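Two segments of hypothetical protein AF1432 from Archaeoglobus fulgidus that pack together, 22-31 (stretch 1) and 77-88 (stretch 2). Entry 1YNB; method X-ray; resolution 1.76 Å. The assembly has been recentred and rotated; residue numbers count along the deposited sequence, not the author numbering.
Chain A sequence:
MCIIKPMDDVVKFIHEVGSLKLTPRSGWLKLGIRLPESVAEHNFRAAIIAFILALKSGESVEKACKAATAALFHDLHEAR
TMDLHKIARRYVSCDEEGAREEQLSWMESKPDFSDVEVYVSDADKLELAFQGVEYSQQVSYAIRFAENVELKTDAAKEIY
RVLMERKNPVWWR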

ATOM      1  N   LEU A  22       1.062  11.565  -7.881  1.00 17.56           N
ATOM      2  CA  LEU A  22       2.215  11.655  -8.766  1.00 20.86           C
ATOM      3  C   LEU A  22       3.104  12.846  -8.387  1.00 22.90           C
ATOM      4  O   LEU A  22       3.923  13.273  -9.175  1.00 24.73           O
ATOM      5  CB  LEU A  22       1.722  11.860 -10.200  1.00 22.19           C
ATOM      6  CG  LEU A  22       0.694  10.835 -10.686  1.00 24.39           C
ATOM      7  CD1 LEU A  22       0.029  11.286 -12.005  1.00 23.14           C
ATOM      8  CD2 LEU A  22       1.403   9.500 -10.810  1.00 22.23           C
ATOM      9  N   THR A  23       2.892  13.427  -7.207  1.00 20.90           N
ATOM     10  CA  THR A  23       3.700  14.555  -6.758  1.00 20.44           C
ATOM     11  C   THR A  23       4.528  14.065  -5.552  1.00 20.21           C
ATOM     12  O   THR A  23       3.993  13.776  -4.482  1.00 18.67           O
ATOM     13  CB  THR A  23       2.793  15.738  -6.289  1.00 22.27           C
ATOM     14  OG1 THR A  23       1.969  16.177  -7.375  1.00 21.88           O
ATOM     15  CG2 THR A  23       3.639  16.886  -5.812  1.00 25.55           C
ATOM     16  N   PRO A  24       5.854  13.949  -5.707  1.00 19.61           N
ATOM     17  CA  PRO A  24       6.607  13.483  -4.542  1.00 18.87           C
ATOM     18  C   PRO A  24       6.659  14.482  -3.394  1.00 18.44           C
ATOM     19  O   PRO A  24       6.571  15.699  -3.621  1.00 19.03           O
ATOM     20  CB  PRO A  24       8.025  13.225  -5.110  1.00 21.82           C
ATOM     21  CG  PRO A  24       8.126  14.193  -6.189  1.00 19.03           C
ATOM     22  CD  PRO A  24       6.737  14.209  -6.866  1.00 21.15           C
ATOM     23  N   ARG A  25       6.785  13.961  -2.172  1.00 16.27           N
ATOM     24  CA  ARG A  25       7.021  14.789  -0.993  1.00 15.30           C
ATOM     25  C   ARG A  25       8.535  15.060  -1.228  1.00 18.07           C
ATOM     26  O   ARG A  25       9.379  14.211  -0.979  1.00 18.71           O
ATOM     27  CB  ARG A  25       6.744  13.969   0.251  1.00 13.25           C
ATOM     28  CG  ARG A  25       5.174  13.942   0.484  1.00 11.78           C
ATOM     29  CD  ARG A  25       4.793  15.206   1.331  1.00 11.80           C
ATOM     30  NE  ARG A  25       5.204  15.000   2.708  1.00 13.51           N
ATOM     31  CZ  ARG A  25       5.082  15.944   3.652  1.00 16.58           C
ATOM     32  NH1 ARG A  25       4.569  17.122   3.304  1.00 18.12           N
ATOM     33  NH2 ARG A  25       5.465  15.728   4.896  1.00 15.00           N
ATOM     34  N   SER A  26       8.824  16.274  -1.706  1.00 18.18           N
ATOM     35  CA  SER A  26      10.173  16.652  -2.158  1.00 19.41           C
ATOM     36  C   SER A  26      11.348  16.711  -1.234  1.00 18.62           C
ATOM     37  O   SER A  26      12.496  16.541  -1.717  1.00 19.42           O
ATOM     38  CB  SER A  26      10.102  17.993  -2.912  1.00 18.90           C
ATOM     39  OG  SER A  26       9.706  19.020  -2.006  1.00 25.19           O
ATOM     40  N   GLY A  27      11.098  16.996   0.037  1.00 18.20           N
ATOM     41  CA  GLY A  27      12.147  17.102   1.043  1.00 19.04           C
ATOM     42  C   GLY A  27      12.974  15.847   1.163  1.00 20.74           C
ATOM     43  O   GLY A  27      14.176  15.898   1.494  1.00 20.51           O
ATOM     44  N   TRP A  28      12.349  14.698   0.892  1.00 17.93           N
ATOM     45  CA  TRP A  28      13.075  13.438   0.967  1.00 17.09           C
ATOM     46  C   TRP A  28      14.063  13.148  -0.156  1.00 16.53           C
ATOM     47  O   TRP A  28      14.992  12.367   0.047  1.00 18.30           O
ATOM     48  CB  TRP A  28      12.135  12.259   0.968  1.00 13.86           C
ATOM     49  CG  TRP A  28      11.022  12.352   2.009  1.00 14.77           C
ATOM     50  CD1 TRP A  28       9.686  12.433   1.744  1.00 13.61           C
ATOM     51  CD2 TRP A  28      11.168  12.368   3.432  1.00 15.41           C
ATOM     52  NE1 TRP A  28       8.972  12.501   2.934  1.00 14.37           N
ATOM     53  CE2 TRP A  28       9.863  12.464   3.987  1.00 14.39           C
ATOM     54  CE3 TRP A  28      12.271  12.321   4.308  1.00 13.88           C
ATOM     55  CZ2 TRP A  28       9.644  12.511   5.356  1.00 15.16           C
ATOM     56  CZ3 TRP A  28      12.055  12.375   5.678  1.00 14.11           C
ATOM     57  CH2 TRP A  28      10.740  12.467   6.195  1.00 15.31           C
ATOM     58  N   LEU A  29      13.830  13.714  -1.329  1.00 18.43           N
ATOM     59  CA  LEU A  29      14.668  13.442  -2.479  1.00 17.39           C
ATOM     60  C   LEU A  29      16.139  13.761  -2.262  1.00 19.25           C
ATOM     61  O   LEU A  29      16.987  13.012  -2.733  1.00 16.44           O
ATOM     62  CB  LEU A  29      14.174  14.216  -3.693  1.00 19.63           C
ATOM     63  CG  LEU A  29      12.726  13.869  -4.101  1.00 19.53           C
ATOM     64  CD1 LEU A  29      12.224  14.935  -5.064  1.00 19.97           C
ATOM     65  CD2 LEU A  29      12.677  12.484  -4.707  1.00 22.51           C
ATOM     66  N   LYS A  30      16.432  14.869  -1.576  1.00 19.74           N
ATOM     67  CA  LYS A  30      17.833  15.224  -1.358  1.00 21.63           C
ATOM     68  C   LYS A  30      18.532  14.269  -0.405  1.00 22.87           C
ATOM     69  O   LYS A  30      19.787  14.233  -0.360  1.00 23.95           O
ATOM     70  CB  LYS A  30      17.964  16.674  -0.883  1.00 25.34           C
ATOM     71  CG  LYS A  30      17.398  16.949   0.463  1.00 28.01           C
ATOM     72  CD  LYS A  30      17.462  18.457   0.732  1.00 31.85           C
ATOM     73  CE  LYS A  30      16.830  18.811   2.072  1.00 34.77           C
ATOM     74  NZ  LYS A  30      15.381  18.362   2.176  1.00 35.26           N
ATOM     75  N   LEU A  31      17.766  13.483   0.352  1.00 19.76           N
ATOM     76  CA  LEU A  31      18.362  12.500   1.246  1.00 21.24           C
ATOM     77  C   LEU A  31      18.686  11.224   0.488  1.00 20.94           C
ATOM     78  O   LEU A  31      19.186  10.269   1.087  1.00 21.65           O
ATOM     79  CB  LEU A  31      17.427  12.143   2.390  1.00 22.97           C
ATOM     80  CG  LEU A  31      17.433  13.030   3.623  1.00 25.14           C
ATOM     81  CD1 LEU A  31      17.097  14.432   3.208  1.00 28.58           C
ATOM     82  CD2 LEU A  31      16.425  12.499   4.664  1.00 27.55           C
ATOM     83  N   HIS A  77      -3.599  22.517  -3.147  1.00 30.84           N
ATOM     84  CA  HIS A  77      -3.063  23.426  -4.155  1.00 32.27           C
ATOM     85  C   HIS A  77      -1.697  22.962  -4.674  1.00 29.87           C
ATOM     86  O   HIS A  77      -1.292  23.369  -5.749  1.00 30.95           O
ATOM     87  CB  HIS A  77      -2.952  24.840  -3.578  1.00 33.74           C
ATOM     88  CG  HIS A  77      -2.038  24.921  -2.404  1.00 34.95           C
ATOM     89  ND1 HIS A  77      -0.697  25.219  -2.528  1.00 37.63           N
ATOM     90  CD2 HIS A  77      -2.236  24.611  -1.103  1.00 35.01           C
ATOM     91  CE1 HIS A  77      -0.107  25.078  -1.355  1.00 35.25           C
ATOM     92  NE2 HIS A  77      -1.018  24.705  -0.474  1.00 36.44           N
ATOM     93  N   GLU A  78      -0.993  22.116  -3.923  1.00 28.58           N
ATOM     94  CA  GLU A  78       0.329  21.649  -4.382  1.00 29.47           C
ATOM     95  C   GLU A  78       0.241  20.859  -5.704  1.00 29.43           C
ATOM     96  O   GLU A  78       1.270  20.574  -6.365  1.00 29.78           O
ATOM     97  CB  GLU A  78       1.006  20.819  -3.288  1.00 29.62           C
ATOM     98  CG  GLU A  78       1.389  21.660  -2.060  1.00 31.38           C
ATOM     99  CD  GLU A  78       2.139  20.875  -0.997  1.00 32.06           C
ATOM    100  OE1 GLU A  78       2.185  19.627  -1.073  1.00 31.49           O
ATOM    101  OE2 GLU A  78       2.677  21.508  -0.056  1.00 32.65           O
ATOM    102  N   ALA A  79      -0.984  20.516  -6.096  1.00 29.44           N
ATOM    103  CA  ALA A  79      -1.207  19.809  -7.355  1.00 30.54           C
ATOM    104  C   ALA A  79      -0.712  20.725  -8.459  1.00 31.75           C
ATOM    105  O   ALA A  79      -0.263  20.264  -9.509  1.00 31.26           O
ATOM    106  CB  ALA A  79      -2.686  19.529  -7.557  1.00 30.01           C
ATOM    107  N   ARG A  80      -0.825  22.030  -8.207  1.00 32.47           N
ATOM    108  CA  ARG A  80      -0.379  23.056  -9.147  1.00 34.45           C
ATOM    109  C   ARG A  80       0.936  23.700  -8.723  1.00 36.18           C
ATOM    110  O   ARG A  80       1.716  24.129  -9.569  1.00 37.93           O
ATOM    111  CB  ARG A  80      -1.439  24.164  -9.268  1.00 34.21           C
ATOM    112  CG  ARG A  80      -2.756  23.687  -9.845  1.00 32.21           C
ATOM    113  CD  ARG A  80      -3.901  24.725  -9.654  1.00 32.27           C
ATOM    114  NE  ARG A  80      -5.168  24.131 -10.084  1.00 31.28           N
ATOM    115  CZ  ARG A  80      -6.072  24.724 -10.855  1.00 31.97           C
ATOM    116  NH1 ARG A  80      -5.876  25.964 -11.290  1.00 33.54           N
ATOM    117  NH2 ARG A  80      -7.144  24.041 -11.253  1.00 31.05           N
ATOM    118  N   THR A  81       1.195  23.775  -7.424  1.00 37.30           N
ATOM    119  CA  THR A  81       2.413  24.460  -6.966  1.00 38.33           C
ATOM    120  C   THR A  81       3.600  23.598  -6.579  1.00 38.93           C
ATOM    121  O   THR A  81       4.705  24.120  -6.403  1.00 39.88           O
ATOM    122  CB  THR A  81       2.121  25.370  -5.755  1.00 37.83           C
ATOM    123  OG1 THR A  81       1.928  24.565  -4.587  1.00 37.80           O
ATOM    124  CG2 THR A  81       0.856  26.191  -6.000  1.00 39.66           C
ATOM    125  N   MET A  82       3.378  22.291  -6.461  1.00 38.81           N
ATOM    126  CA  MET A  82       4.419  21.353  -6.046  1.00 38.00           C
ATOM    127  C   MET A  82       4.629  21.466  -4.540  1.00 37.61           C
ATOM    128  O   MET A  82       4.187  22.443  -3.904  1.00 37.73           O
ATOM    129  CB  MET A  82       5.754  21.637  -6.752  1.00 38.71           C
ATOM    130  CG  MET A  82       5.678  21.612  -8.280  1.00 39.89           C
ATOM    131  SD  MET A  82       7.276  22.051  -9.069  1.00 42.52           S
ATOM    132  CE  MET A  82       8.288  20.576  -8.530  1.00 41.24           C
ATOM    133  N   ASP A  83       5.271  20.448  -3.969  1.00 36.05           N
ATOM    134  CA  ASP A  83       5.577  20.428  -2.546  1.00 35.93           C
ATOM    135  C   ASP A  83       6.842  21.262  -2.415  1.00 36.37           C
ATOM    136  O   ASP A  83       7.936  20.760  -2.663  1.00 34.51           O
ATOM    137  CB  ASP A  83       5.858  18.993  -2.067  1.00 35.25           C
ATOM    138  CG  ASP A  83       6.318  18.934  -0.620  1.00 35.42           C
ATOM    139  OD1 ASP A  83       6.723  17.843  -0.161  1.00 33.21           O
ATOM    140  OD2 ASP A  83       6.274  19.978   0.072  1.00 35.66           O
ATOM    141  N   LEU A  84       6.701  22.541  -2.067  1.00 36.56           N
ATOM    142  CA  LEU A  84       7.889  23.389  -1.910  1.00 38.21           C
ATOM    143  C   LEU A  84       8.593  23.043  -0.595  1.00 38.35           C
ATOM    144  O   LEU A  84       8.101  23.374   0.485  1.00 39.45           O
ATOM    145  CB  LEU A  84       7.504  24.880  -1.927  1.00 39.23           C
ATOM    146  CG  LEU A  84       6.768  25.329  -3.194  1.00 40.81           C
ATOM    147  CD1 LEU A  84       6.326  26.787  -3.058  1.00 42.04           C
ATOM    148  CD2 LEU A  84       7.667  25.148  -4.404  1.00 41.17           C
ATOM    149  N   HIS A  85       9.736  22.364  -0.683  1.00 38.95           N
ATOM    150  CA  HIS A  85      10.479  21.995   0.523  1.00 39.60           C
ATOM    151  C   HIS A  85      11.176  23.199   1.174  1.00 40.13           C
ATOM    152  O   HIS A  85      11.341  24.256   0.555  1.00 39.27           O
ATOM    153  CB  HIS A  85      11.514  20.886   0.223  1.00 38.95           C
ATOM    154  CG  HIS A  85      12.511  21.244  -0.835  1.00 38.25           C
ATOM    155  ND1 HIS A  85      12.525  20.646  -2.079  1.00 38.46           N
ATOM    156  CD2 HIS A  85      13.524  22.148  -0.843  1.00 37.91           C
ATOM    157  CE1 HIS A  85      13.502  21.164  -2.806  1.00 37.33           C
ATOM    158  NE2 HIS A  85      14.123  22.078  -2.079  1.00 36.94           N
ATOM    159  N   LYS A  86      11.578  23.012   2.431  1.00 41.13           N
ATOM    160  CA  LYS A  86      12.250  24.031   3.250  1.00 42.09           C
ATOM    161  C   LYS A  86      13.316  24.862   2.528  1.00 41.51           C
ATOM    162  O   LYS A  86      13.296  26.097   2.583  1.00 40.93           O
ATOM    163  CB  LYS A  86      12.891  23.364   4.468  1.00 44.37           C
ATOM    164  CG  LYS A  86      12.108  22.155   4.988  1.00 48.53           C
ATOM    165  CD  LYS A  86      12.110  20.985   3.977  1.00 49.77           C
ATOM    166  CE  LYS A  86      10.906  20.070   4.197  1.00 51.41           C
ATOM    167  NZ  LYS A  86      10.753  19.019   3.152  1.00 51.57           N
ATOM    168  N   ILE A  87      14.264  24.194   1.875  1.00 40.32           N
ATOM    169  CA  ILE A  87      15.316  24.911   1.172  1.00 39.91           C
ATOM    170  C   ILE A  87      14.718  25.817   0.113  1.00 40.33           C
ATOM    171  O   ILE A  87      15.084  26.996   0.006  1.00 39.03           O
ATOM    172  CB  ILE A  87      16.304  23.946   0.486  1.00 40.66           C
ATOM    173  CG1 ILE A  87      16.919  23.002   1.525  1.00 40.84           C
ATOM    174  CG2 ILE A  87      17.389  24.737  -0.230  1.00 40.93           C
ATOM    175  CD1 ILE A  87      17.854  21.953   0.931  1.00 40.83           C
ATOM    176  N   ALA A  88      13.777  25.271  -0.656  1.00 40.41           N
ATOM    177  CA  ALA A  88      13.141  26.021  -1.737  1.00 40.53           C
ATOM    178  C   ALA A  88      12.402  27.263  -1.260  1.00 41.27           C
ATOM    179  O   ALA A  88      12.432  28.308  -1.916  1.00 39.63           O
ATOM    180  CB  ALA A  88      12.177  25.121  -2.516  1.00 39.84           C
TER
HETATM  181  O   HOH W   1       2.336  19.258  -8.303  1.00 37.59           O
HETATM  182  O   HOH W   2       6.618  18.145  -5.229  1.00 31.38           O
HETATM  183  O   HOH W   3       2.827  18.171   1.275  1.00 25.49           O
HETATM  184  O   HOH W   4       8.681  17.148   1.601  1.00 29.55           O

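The two stretches form a small, largely polar contact between loop and turn segments, centred on S26 and D83, and finished by bridging waters and one aliphatic contact, between K30 and I87. Together they bury 445 Å², and the touching residues lie at least 55 positions apart in sequence, so this is a tertiary contact within one chain.

The backbones run in the same general order past each other. T23 lies nearest M82, with 6.9 Å between their CA atoms; the CA atoms of S26 and D83 are 6.0 Å apart, and those of G27 and H85 5.2 Å. In stretch 2 a short helix ends at T81, and M82 leaves helical geometry with a positive phi, after which the chain continues through D83 to H85 in more extended conformations. The CA-to-CB bonds of D83 and H85 point toward stretch 1, whereas that of L84, between them, points away. In stretch 1, residues 26-30 adopt helical phi/psi values.

S26 is the hub. Its chi1 is p, and its hydroxyl donates to the backbone carbonyl of D83 in a short hydrogen bond (OG to O of D83, 2.6 Å). With its own proton committed there, the same OG accepts from the imidazole of H85, ND1 of H85 lying 3.3 Å from OG of S26, near the plane of the ring. The backbone joins in as well: N of S26 donates to OD1 of D83 at 3.0 Å, a weak bond because its angle is only 132°. One serine therefore engages both the main chain and the side chain of D83.

The carboxylate of D83 also lies close to R25. CA of R25 is 3.2 Å from OD1 of D83, and NH1 of R25 is 4.1 Å from that oxygen. The charges are opposite, but the oxygen sits well out of the guanidinium plane and no N-H points at it, so the attraction is electrostatic without a salt bridge.

G27 leaves room for a lysine. NZ of K86 comes within 3.2 Å of CA of G27, and a CB placed ideally on G27 would lie 1.9 Å from NZ of K86, a clear clash. Water 4 fills the polar gap beside it, accepting from N of G27, donating to OD1 of D83 and accepting weakly from NZ of K86.

Further waters extend the contact. Water 2 donates to O of P24 and accepts from N of D83, linking two backbones without a direct bond. Water 1 donates to OG1 of T23 and to O of E78, while water 3 accepts from NH1 of R25 and lies 2.8 Å from OE1 of E78.

At the far end the contact turns aliphatic: CE of K30 packs 3.5 Å from CD1 of I87. The charged end of K30 folds back within its own stretch, NZ donating to O of G27 at 2.8 Å, which leaves the methylene chain to meet the isoleucine.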